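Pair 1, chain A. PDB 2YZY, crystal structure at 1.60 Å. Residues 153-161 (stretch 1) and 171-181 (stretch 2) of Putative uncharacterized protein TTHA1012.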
# COMPACT_ATOMS: atom_id res chain seq x y z
N ALA A 153 -17.70 -5.26 5.66
CA ALA A 153 -17.75 -5.97 6.95
C ALA A 153 -16.58 -5.68 7.88
O ALA A 153 -16.74 -5.63 9.10
CB ALA A 153 -17.86 -7.46 6.70
N ASP A 154 -15.39 -5.50 7.30
CA ASP A 154 -14.18 -5.22 8.06
C ASP A 154 -13.44 -4.17 7.25
O ASP A 154 -12.51 -4.48 6.50
CB ASP A 154 -13.35 -6.49 8.22
CG ASP A 154 -12.08 -6.28 9.02
OD1 ASP A 154 -12.11 -5.49 9.99
OD2 ASP A 154 -11.06 -6.91 8.69
N PRO A 155 -13.85 -2.89 7.37
CA PRO A 155 -13.28 -1.74 6.67
C PRO A 155 -11.78 -1.72 6.45
O PRO A 155 -11.01 -1.42 7.36
CB PRO A 155 -13.76 -0.56 7.51
CG PRO A 155 -15.11 -1.02 7.95
CD PRO A 155 -14.84 -2.44 8.37
N ARG A 156 -11.38 -2.04 5.23
CA ARG A 156 -9.97 -2.06 4.83
C ARG A 156 -9.93 -2.10 3.31
O ARG A 156 -10.88 -2.56 2.66
CB ARG A 156 -9.25 -3.28 5.42
CG ARG A 156 -9.72 -4.63 4.91
CD ARG A 156 -9.11 -5.75 5.76
NE ARG A 156 -9.48 -7.08 5.28
CZ ARG A 156 -8.98 -7.66 4.19
NH1 ARG A 156 -8.09 -7.02 3.44
NH2 ARG A 156 -9.38 -8.87 3.84
N PRO A 157 -8.85 -1.59 2.71
CA PRO A 157 -8.71 -1.58 1.25
C PRO A 157 -8.53 -2.96 0.65
O PRO A 157 -7.83 -3.81 1.20
CB PRO A 157 -7.48 -0.70 1.01
CG PRO A 157 -7.33 0.09 2.30
CD PRO A 157 -7.70 -0.92 3.34
N LEU A 158 -9.16 -3.19 -0.50
CA LEU A 158 -9.05 -4.47 -1.17
C LEU A 158 -8.43 -4.32 -2.55
O LEU A 158 -7.80 -5.25 -3.06
CB LEU A 158 -10.43 -5.11 -1.34
CG LEU A 158 -11.17 -5.60 -0.10
CD1 LEU A 158 -12.54 -6.13 -0.50
CD2 LEU A 158 -10.35 -6.68 0.58
N ARG A 159 -8.59 -3.14 -3.15
CA ARG A 159 -8.09 -2.94 -4.50
C ARG A 159 -7.97 -1.47 -4.89
O ARG A 159 -8.83 -0.65 -4.53
CB ARG A 159 -9.04 -3.65 -5.47
CG ARG A 159 -8.60 -3.71 -6.92
CD ARG A 159 -9.70 -4.38 -7.74
NE ARG A 159 -9.29 -4.65 -9.12
CZ ARG A 159 -10.10 -5.17 -10.03
NH1 ARG A 159 -11.35 -5.46 -9.71
NH2 ARG A 159 -9.66 -5.39 -11.26
N PHE A 160 -6.91 -1.14 -5.62
CA PHE A 160 -6.67 0.22 -6.10
C PHE A 160 -6.50 0.13 -7.61
O PHE A 160 -5.69 -0.66 -8.10
CB PHE A 160 -5.37 0.79 -5.51
CG PHE A 160 -5.34 0.87 -4.01
CD1 PHE A 160 -5.47 2.09 -3.37
CD2 PHE A 160 -5.16 -0.28 -3.24
CE1 PHE A 160 -5.40 2.18 -1.98
CE2 PHE A 160 -5.09 -0.20 -1.85
CZ PHE A 160 -5.21 1.03 -1.22
N VAL A 161 -7.26 0.93 -8.35
CA VAL A 161 -7.17 0.92 -9.81
C VAL A 161 -6.97 2.33 -10.32
O VAL A 161 -7.78 3.22 -10.04
CB VAL A 161 -8.46 0.35 -10.46
CG1 VAL A 161 -8.27 0.25 -11.96
CG2 VAL A 161 -8.79 -1.01 -9.87
N ALA A 171 -2.54 0.84 -13.54
CA ALA A 171 -2.13 -0.01 -12.42
C ALA A 171 -3.38 -0.58 -11.76
O ALA A 171 -4.38 0.12 -11.59
CB ALA A 171 -1.32 0.79 -11.42
N ASP A 172 -3.30 -1.85 -11.39
CA ASP A 172 -4.41 -2.54 -10.74
C ASP A 172 -3.77 -3.37 -9.64
O ASP A 172 -3.20 -4.43 -9.90
CB ASP A 172 -5.13 -3.44 -11.75
CG ASP A 172 -6.34 -4.14 -11.16
OD1 ASP A 172 -6.57 -4.03 -9.94
OD2 ASP A 172 -7.05 -4.81 -11.94
N LEU A 173 -3.84 -2.88 -8.41
CA LEU A 173 -3.23 -3.56 -7.27
C LEU A 173 -4.27 -4.08 -6.29
O LEU A 173 -5.12 -3.33 -5.82
CB LEU A 173 -2.26 -2.61 -6.56
CG LEU A 173 -1.11 -2.11 -7.45
CD1 LEU A 173 -0.29 -1.09 -6.68
CD2 LEU A 173 -0.24 -3.28 -7.88
N LYS A 174 -4.18 -5.36 -5.98
CA LYS A 174 -5.13 -5.98 -5.07
C LYS A 174 -4.47 -6.41 -3.76
O LYS A 174 -3.31 -6.80 -3.74
CB LYS A 174 -5.76 -7.21 -5.74
CG LYS A 174 -6.45 -6.91 -7.06
CD LYS A 174 -7.02 -8.17 -7.69
CE LYS A 174 -8.10 -8.80 -6.83
NZ LYS A 174 -8.72 -9.98 -7.49
N VAL A 175 -5.21 -6.29 -2.67
CA VAL A 175 -4.71 -6.74 -1.38
C VAL A 175 -5.26 -8.17 -1.32
O VAL A 175 -6.42 -8.39 -0.95
CB VAL A 175 -5.28 -5.90 -0.22
CG1 VAL A 175 -4.73 -6.41 1.12
CG2 VAL A 175 -4.92 -4.44 -0.41
N VAL A 176 -4.43 -9.14 -1.71
CA VAL A 176 -4.84 -10.54 -1.77
C VAL A 176 -4.78 -11.35 -0.49
O VAL A 176 -5.40 -12.41 -0.40
CB VAL A 176 -4.06 -11.29 -2.87
CG1 VAL A 176 -4.38 -10.67 -4.23
CG2 VAL A 176 -2.57 -11.21 -2.61
N GLU A 177 -4.03 -10.87 0.50
CA GLU A 177 -3.93 -11.54 1.80
C GLU A 177 -3.84 -10.44 2.84
O GLU A 177 -3.27 -9.38 2.58
CB GLU A 177 -2.68 -12.44 1.88
CG GLU A 177 -2.68 -13.58 0.87
CD GLU A 177 -1.48 -14.50 1.00
OE1 GLU A 177 -0.35 -14.00 1.13
OE2 GLU A 177 -1.68 -15.73 0.96
N PHE A 178 -4.42 -10.69 4.01
CA PHE A 178 -4.44 -9.71 5.09
C PHE A 178 -4.53 -10.43 6.42
O PHE A 178 -5.20 -11.46 6.54
CB PHE A 178 -5.65 -8.79 4.95
CG PHE A 178 -5.83 -7.83 6.10
CD1 PHE A 178 -5.14 -6.62 6.13
CD2 PHE A 178 -6.68 -8.14 7.16
CE1 PHE A 178 -5.30 -5.73 7.20
CE2 PHE A 178 -6.84 -7.27 8.23
CZ PHE A 178 -6.15 -6.06 8.25
N LYS A 179 -3.87 -9.88 7.43
CA LYS A 179 -3.88 -10.48 8.76
C LYS A 179 -3.53 -9.46 9.83
O LYS A 179 -2.58 -8.69 9.67
CB LYS A 179 -2.87 -11.63 8.80
CG LYS A 179 -2.50 -12.12 10.19
CD LYS A 179 -1.35 -13.12 10.12
CE LYS A 179 -0.88 -13.53 11.51
NZ LYS A 179 -1.98 -14.14 12.30
N ARG A 180 -4.30 -9.44 10.91
CA ARG A 180 -4.00 -8.55 12.01
C ARG A 180 -2.96 -9.34 12.81
O ARG A 180 -3.05 -10.56 12.92
CB ARG A 180 -5.24 -8.27 12.87
CG ARG A 180 -6.21 -7.30 12.22
CD ARG A 180 -7.18 -6.73 13.23
NE ARG A 180 -7.98 -5.64 12.67
CZ ARG A 180 -8.91 -5.79 11.74
NH1 ARG A 180 -9.17 -7.00 11.25
NH2 ARG A 180 -9.57 -4.74 11.28
N THR A 181 -1.98 -8.65 13.36
CA THR A 181 -0.93 -9.35 14.08
C THR A 181 -0.25 -8.42 15.08
O THR A 181 -0.80 -7.39 15.46
CB THR A 181 0.11 -9.87 13.07
OG1 THR A 181 1.14 -10.60 13.75
CG2 THR A 181 0.74 -8.70 12.31
O HOH W 1 -7.26 -9.15 1.60
O HOH W 2 -8.37 -8.13 -3.31

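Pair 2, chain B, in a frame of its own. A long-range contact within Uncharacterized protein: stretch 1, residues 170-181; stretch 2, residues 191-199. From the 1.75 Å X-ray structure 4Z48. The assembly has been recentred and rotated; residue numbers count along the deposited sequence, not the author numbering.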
# COMPACT_ATOMS: atom_id res chain seq x y z
N VAL B 170 8.17 6.21 -11.80
CA VAL B 170 7.70 4.90 -12.25
C VAL B 170 8.66 4.29 -13.29
O VAL B 170 8.93 4.91 -14.31
CB VAL B 170 6.25 5.03 -12.83
CG1 VAL B 170 5.72 3.68 -13.32
CG2 VAL B 170 5.30 5.65 -11.80
N ARG B 171 9.14 3.06 -13.03
CA ARG B 171 10.04 2.36 -13.95
C ARG B 171 9.38 2.16 -15.28
O ARG B 171 8.25 1.66 -15.32
CB ARG B 171 10.48 1.01 -13.40
CG ARG B 171 11.23 1.08 -12.10
CD ARG B 171 11.30 -0.29 -11.51
NE ARG B 171 12.37 -0.45 -10.52
CZ ARG B 171 13.60 -0.86 -10.81
NH1 ARG B 171 13.94 -1.14 -12.06
NH2 ARG B 171 14.51 -0.98 -9.84
N LYS B 172 10.04 2.60 -16.37
CA LYS B 172 9.48 2.48 -17.71
C LYS B 172 9.30 1.02 -18.14
O LYS B 172 8.33 0.70 -18.82
CB LYS B 172 10.35 3.23 -18.74
CG LYS B 172 10.33 4.74 -18.53
CD LYS B 172 10.20 5.51 -19.86
CE LYS B 172 11.43 5.50 -20.72
NZ LYS B 172 11.12 6.08 -22.06
N ASP B 173 10.19 0.14 -17.72
CA ASP B 173 10.18 -1.26 -18.12
C ASP B 173 9.13 -2.11 -17.40
O ASP B 173 8.45 -2.91 -18.06
CB ASP B 173 11.57 -1.91 -17.97
CG ASP B 173 12.35 -1.66 -16.69
OD1 ASP B 173 11.92 -0.81 -15.88
OD2 ASP B 173 13.43 -2.28 -16.53
N THR B 174 9.03 -2.02 -16.07
CA THR B 174 8.10 -2.87 -15.33
C THR B 174 6.79 -2.14 -14.92
O THR B 174 5.83 -2.80 -14.53
CB THR B 174 8.81 -3.41 -14.09
OG1 THR B 174 9.07 -2.33 -13.19
CG2 THR B 174 10.10 -4.16 -14.45
N LEU B 175 6.77 -0.79 -14.95
CA LEU B 175 5.60 0.03 -14.56
C LEU B 175 5.39 -0.01 -13.04
O LEU B 175 4.32 0.36 -12.54
CB LEU B 175 4.32 -0.32 -15.37
CG LEU B 175 4.50 -0.12 -16.89
CD1 LEU B 175 3.28 -0.59 -17.70
CD2 LEU B 175 4.84 1.34 -17.21
N LEU B 176 6.43 -0.44 -12.30
CA LEU B 176 6.41 -0.42 -10.84
C LEU B 176 7.00 0.89 -10.37
O LEU B 176 7.93 1.37 -11.00
CB LEU B 176 7.22 -1.60 -10.25
CG LEU B 176 6.61 -3.00 -10.39
CD1 LEU B 176 7.50 -4.03 -9.69
CD2 LEU B 176 5.17 -3.05 -9.85
N ARG B 177 6.54 1.41 -9.22
CA ARG B 177 7.15 2.61 -8.64
C ARG B 177 8.57 2.27 -8.19
O ARG B 177 8.80 1.16 -7.69
CB ARG B 177 6.34 3.06 -7.40
CG ARG B 177 4.93 3.52 -7.72
CD ARG B 177 4.04 3.62 -6.46
NE ARG B 177 2.76 4.25 -6.85
CZ ARG B 177 1.72 3.59 -7.37
NH1 ARG B 177 1.77 2.27 -7.53
NH2 ARG B 177 0.62 4.24 -7.73
N LEU B 178 9.50 3.23 -8.34
CA LEU B 178 10.85 3.15 -7.83
C LEU B 178 10.95 4.04 -6.58
O LEU B 178 11.58 3.66 -5.61
CB LEU B 178 11.86 3.58 -8.92
CG LEU B 178 13.33 3.69 -8.54
CD1 LEU B 178 13.95 2.34 -8.30
CD2 LEU B 178 14.11 4.38 -9.64
N ARG B 179 10.27 5.17 -6.58
CA ARG B 179 10.31 6.14 -5.51
C ARG B 179 9.01 6.95 -5.54
O ARG B 179 8.37 7.08 -6.60
CB ARG B 179 11.57 7.04 -5.70
CG ARG B 179 11.64 8.36 -4.93
CD ARG B 179 12.98 9.07 -5.10
NE ARG B 179 13.14 9.68 -6.43
CZ ARG B 179 14.02 10.64 -6.73
NH1 ARG B 179 14.82 11.13 -5.79
NH2 ARG B 179 14.09 11.11 -7.96
N ALA B 180 8.61 7.48 -4.38
CA ALA B 180 7.47 8.40 -4.32
C ALA B 180 7.61 9.36 -3.14
O ALA B 180 8.14 9.00 -2.08
CB ALA B 180 6.14 7.68 -4.28
N ASP B 181 7.21 10.60 -3.38
CA ASP B 181 7.19 11.66 -2.38
C ASP B 181 5.77 11.99 -2.09
O ASP B 181 5.01 12.20 -3.03
CB ASP B 181 7.97 12.89 -2.83
CG ASP B 181 9.48 12.73 -2.85
OD1 ASP B 181 9.98 11.76 -2.27
OD2 ASP B 181 10.16 13.59 -3.47
N LYS B 191 6.17 12.13 3.63
CA LYS B 191 6.74 10.79 3.52
C LYS B 191 7.55 10.63 2.27
O LYS B 191 7.18 11.16 1.20
CB LYS B 191 5.67 9.67 3.55
CG LYS B 191 4.70 9.67 4.66
CD LYS B 191 4.06 8.32 4.77
CE LYS B 191 3.07 8.46 5.87
NZ LYS B 191 2.34 7.21 6.09
N LYS B 192 8.65 9.88 2.39
CA LYS B 192 9.51 9.50 1.26
C LYS B 192 9.48 7.97 1.17
O LYS B 192 9.78 7.30 2.15
CB LYS B 192 10.96 10.03 1.40
CG LYS B 192 11.13 11.54 1.36
CD LYS B 192 12.58 11.90 1.00
CE LYS B 192 13.27 12.76 2.04
NZ LYS B 192 14.57 13.32 1.54
N LEU B 193 9.07 7.43 0.02
CA LEU B 193 8.99 5.99 -0.20
C LEU B 193 10.02 5.56 -1.21
O LEU B 193 10.24 6.26 -2.20
CB LEU B 193 7.60 5.57 -0.68
CG LEU B 193 6.42 5.70 0.29
CD1 LEU B 193 6.01 7.17 0.49
CD2 LEU B 193 5.21 4.95 -0.26
N PHE B 194 10.69 4.43 -0.92
CA PHE B 194 11.69 3.81 -1.77
C PHE B 194 11.28 2.39 -1.98
O PHE B 194 11.18 1.63 -1.02
CB PHE B 194 13.10 3.89 -1.14
CG PHE B 194 13.57 5.29 -0.83
CD1 PHE B 194 13.26 5.89 0.39
CD2 PHE B 194 14.30 6.02 -1.76
CE1 PHE B 194 13.71 7.17 0.69
CE2 PHE B 194 14.75 7.31 -1.46
CZ PHE B 194 14.44 7.88 -0.24
N PHE B 195 11.01 2.04 -3.22
CA PHE B 195 10.61 0.70 -3.62
C PHE B 195 11.95 0.09 -4.08
O PHE B 195 12.30 0.11 -5.26
CB PHE B 195 9.48 0.81 -4.68
CG PHE B 195 8.25 1.60 -4.24
CD1 PHE B 195 8.22 2.99 -4.32
CD2 PHE B 195 7.09 0.94 -3.82
CE1 PHE B 195 7.09 3.73 -3.92
CE2 PHE B 195 5.95 1.68 -3.45
CZ PHE B 195 5.96 3.07 -3.47
N SER B 196 12.77 -0.31 -3.10
CA SER B 196 14.17 -0.69 -3.22
C SER B 196 14.45 -2.07 -3.84
O SER B 196 15.63 -2.40 -4.09
CB SER B 196 14.86 -0.59 -1.86
OG SER B 196 14.15 -1.30 -0.84
N ARG B 197 13.42 -2.87 -4.09
CA ARG B 197 13.58 -4.18 -4.70
C ARG B 197 12.31 -4.60 -5.44
O ARG B 197 11.21 -4.52 -4.90
CB ARG B 197 13.98 -5.27 -3.69
CG ARG B 197 14.37 -6.61 -4.37
CD ARG B 197 14.82 -7.68 -3.38
NE ARG B 197 13.83 -7.94 -2.32
CZ ARG B 197 14.13 -8.46 -1.13
NH1 ARG B 197 15.39 -8.67 -0.79
NH2 ARG B 197 13.17 -8.70 -0.24
N GLN B 198 12.49 -5.07 -6.69
CA GLN B 198 11.43 -5.60 -7.50
C GLN B 198 11.84 -6.98 -7.98
O GLN B 198 13.03 -7.23 -8.23
CB GLN B 198 11.04 -4.64 -8.68
CG GLN B 198 12.18 -4.30 -9.64
CD GLN B 198 11.68 -3.89 -11.01
OE1 GLN B 198 10.53 -3.43 -11.19
NE2 GLN B 198 12.55 -3.97 -12.00
N GLU B 199 10.88 -7.88 -8.08
CA GLU B 199 11.14 -9.27 -8.48
C GLU B 199 10.00 -9.75 -9.34
O GLU B 199 8.86 -9.38 -9.08
CB GLU B 199 11.28 -10.19 -7.25
CG GLU B 199 12.57 -10.04 -6.46
CD GLU B 199 12.57 -10.93 -5.24
OE1 GLU B 199 12.89 -12.12 -5.38
OE2 GLU B 199 12.19 -10.45 -4.14
O HOH W 3 10.67 -0.73 -8.03
O HOH W 4 14.80 -0.57 -6.90

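An antiparallel strand pair fixes the path of the backbone but leaves the choice of side chains open, and these two contacts illustrate how far that freedom extends. Fourteen central residues superpose with an RMSD of 0.8 Å, and the areas buried between the stretches are nearly equal, 634 Å² in pair 1 and 632 Å² in pair 2.

The common element is a short ladder. In pair 1, F160(A) and L173(A) form the hydrogen-bonded pair, with F160(A) N to L173(A) O at 2.8 Å and L173(A) N to F160(A) O at 2.9 Å. The matching residues of pair 2, A180(B) and L193(B), repeat this, with A180(B) N to L193(B) O at 3.0 Å and L193(B) N to A180(B) O at 2.8 Å. One further rung is common to both: V175(A) N donates to L158(A) O at 2.8 Å, and F195(B) N to L178(B) O at 2.9 Å.

Side chains diverge at once. R159(A) and R179(B) coincide, yet their partners differ. In pair 1 the extended R159(A) reaches diagonally to D172(A), where NE meets OD1 at 2.9 Å and NH2 meets OD2 at 2.8 Å, a two-pronged salt bridge. The position of D172(A) is held by K192(B) in pair 2, which offers no acceptor, and R179(B) CD instead lies 4.4 Å from F194(B) CE2.

Bulk is also redistributed. The position of V175(A) is held by F195(B) in pair 2, whose ring fills the space beside the small A180(B), with A180(B) CB 4.1 Å from F195(B) CE1; R177(B) CB covers one ring face, 3.7 Å from its centroid. In pair 1 the aromatic ring is instead on F160(A), the counterpart of A180(B), and its CE2 approaches V175(A) CG2 at 4.5 Å.

Beyond the ladder, F178(A) and Q198(B) occupy one position and both point toward the opposing stretch. F178(A) presents a ring face on which the guanidinium of R156(A) lies flat, the planes only 5° apart and the centres 4.3 Å. Q198(B) works by polarity as well as contact: T174(B) OG1 donates to Q198(B) OE1 at 2.7 Å, while L176(B) CD1, from the residue matching R156(A), packs 3.4 Å from that same OE1. The counterpart of T174(B), D154(A), is likewise engaged, but through a salt bridge to R180(A), with OD1 2.9 Å from NH2.

Water completes both contacts. In pair 1 one molecule links R156(A) NH1 to V175(A) O; in pair 2 another links R171(B) NH2 to F195(B) O, the equivalent residue.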